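Local structure of biotin transporter BioY (Lactococcus lactis subsp. cremoris, 4DVE) at residues 134-138 and 139-143. The protein binds biotin in the membrane and probably works with the energy-coupling factor module of an ECF-type ABC transporter to take it up. Residues are numbered along the deposited sequence; the frame is centred on the assembly and turned at random.
Sequences IVLLF and GVIFV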
loop_
_atom_site.group_PDB
_atom_site.type_symbol
_atom_site.label_atom_id
_atom_site.label_comp_id
_atom_site.label_asym_id
_atom_site.label_seq_id
_atom_site.Cartn_x
_atom_site.Cartn_y
_atom_site.Cartn_z
ATOM N N ILE A 134 11.444 -4.145 -5.641
ATOM C CA ILE A 134 10.724 -2.864 -5.802
ATOM C C ILE A 134 9.587 -2.740 -4.781
ATOM O O ILE A 134 9.408 -1.681 -4.129
ATOM C CB ILE A 134 10.203 -2.681 -7.253
ATOM C CG1 ILE A 134 11.387 -2.557 -8.217
ATOM C CG2 ILE A 134 9.273 -1.460 -7.383
ATOM C CD1 ILE A 134 11.000 -2.879 -9.663
ATOM N N VAL A 135 8.839 -3.821 -4.595
ATOM C CA VAL A 135 7.752 -3.805 -3.629
ATOM C C VAL A 135 8.301 -3.624 -2.204
ATOM O O VAL A 135 7.776 -2.835 -1.430
ATOM C CB VAL A 135 6.840 -5.055 -3.741
ATOM C CG1 VAL A 135 5.859 -5.117 -2.560
ATOM C CG2 VAL A 135 6.087 -5.045 -5.084
ATOM N N LEU A 136 9.381 -4.325 -1.880
ATOM C CA LEU A 136 10.038 -4.191 -0.571
ATOM C C LEU A 136 10.499 -2.744 -0.349
ATOM O O LEU A 136 10.242 -2.126 0.710
ATOM C CB LEU A 136 11.270 -5.099 -0.532
ATOM C CG LEU A 136 11.956 -5.720 0.678
ATOM C CD1 LEU A 136 13.491 -5.660 0.543
ATOM C CD2 LEU A 136 11.460 -5.272 2.039
ATOM N N LEU A 137 11.178 -2.195 -1.354
ATOM C CA LEU A 137 11.743 -0.856 -1.206
ATOM C C LEU A 137 10.661 0.189 -0.927
ATOM O O LEU A 137 10.793 1.009 0.013
ATOM C CB LEU A 137 12.559 -0.483 -2.427
ATOM C CG LEU A 137 13.638 0.575 -2.415
ATOM C CD1 LEU A 137 14.724 0.300 -1.358
ATOM C CD2 LEU A 137 14.269 0.593 -3.825
ATOM N N PHE A 138 9.594 0.150 -1.708
ATOM C CA PHE A 138 8.594 1.212 -1.633
ATOM C C PHE A 138 7.354 0.912 -0.825
ATOM O O PHE A 138 6.766 1.832 -0.256
ATOM C CB PHE A 138 8.245 1.701 -3.008
ATOM C CG PHE A 138 9.430 2.229 -3.761
ATOM C CD1 PHE A 138 10.115 3.330 -3.301
ATOM C CD2 PHE A 138 9.852 1.627 -4.932
ATOM C CE1 PHE A 138 11.202 3.830 -3.998
ATOM C CE2 PHE A 138 10.946 2.110 -5.624
ATOM C CZ PHE A 138 11.620 3.216 -5.159
ATOM N N GLY A 139 6.960 -0.354 -0.757
ATOM C CA GLY A 139 5.821 -0.750 0.044
ATOM C C GLY A 139 6.169 -1.072 1.490
ATOM O O GLY A 139 5.304 -1.055 2.332
ATOM N N VAL A 140 7.432 -1.395 1.768
ATOM C CA VAL A 140 7.841 -1.790 3.109
ATOM C C VAL A 140 8.832 -0.782 3.716
ATOM O O VAL A 140 8.485 -0.120 4.687
ATOM C CB VAL A 140 8.394 -3.229 3.162
ATOM C CG1 VAL A 140 8.814 -3.582 4.601
ATOM C CG2 VAL A 140 7.347 -4.209 2.607
ATOM N N ILE A 141 10.014 -0.619 3.114
ATOM C CA ILE A 141 11.061 0.226 3.687
ATOM C C ILE A 141 10.688 1.725 3.722
ATOM O O ILE A 141 10.782 2.368 4.789
ATOM C CB ILE A 141 12.440 0.039 3.005
ATOM C CG1 ILE A 141 12.875 -1.449 3.014
ATOM C CG2 ILE A 141 13.458 0.923 3.714
ATOM C CD1 ILE A 141 12.938 -2.122 4.396
ATOM N N PHE A 142 10.266 2.259 2.568
ATOM C CA PHE A 142 9.780 3.649 2.448
ATOM C C PHE A 142 8.639 3.918 3.441
ATOM O O PHE A 142 8.715 4.841 4.247
ATOM C CB PHE A 142 9.290 3.927 1.014
ATOM C CG PHE A 142 8.570 5.241 0.847
ATOM C CD1 PHE A 142 9.269 6.456 0.967
ATOM C CD2 PHE A 142 7.219 5.276 0.581
ATOM C CE1 PHE A 142 8.611 7.665 0.795
ATOM C CE2 PHE A 142 6.554 6.476 0.425
ATOM C CZ PHE A 142 7.242 7.672 0.526
ATOM N N VAL A 143 7.603 3.092 3.404
ATOM C CA VAL A 143 6.460 3.230 4.313
ATOM C C VAL A 143 6.834 3.207 5.809
ATOM O O VAL A 143 6.451 4.131 6.564
ATOM C CB VAL A 143 5.367 2.193 3.989
ATOM C CG1 VAL A 143 4.277 2.134 5.076
ATOM C CG2 VAL A 143 4.788 2.476 2.582
#
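L136, F138 and G139 show how a membrane helix can take in one extra residue. The carbonyl O of L136 accepts two amides. I141 N, five residues on, lies 2.8 Å from L136 O in a nearly straight bond (N-H...O 170°) that continues the line of the C=O. V140 N, 3.1 Å from L136 O, sits above the carbonyl plane and bonds more obliquely, at 137°. The shift persists one residue further, where F142 N reaches L137 O at 2.9 Å, whereas before it G139 N bonds V135 O in the ordinary i+4 manner. Beyond this pair, F138 O takes no amide of 139-143; a hydrogen bond from T109 OG1 of helix 100-119 satisfies it.

With chi1 at -155°, L136 swings CG away from its own N, and CD2 runs along the helix to rest 3.9 Å from V140 CB and 4.2 Å from I141 CG1. F138 turns its ring back along its own segment: I134 CG2 meets the ring edge in plane, while L137 CG covers one face. From 139-143, F142 CB approaches this ring at a slant, 4.4 Å from F138 CD1. The edge of the F142 ring lies beside F138 O, with F142 CD2 3.6 Å away. V143 comes close to bound biotin. Paired i+5 bonds of this kind are the signature of a pi-bulge, here within transmembrane helix 128-155 of the BioY S component.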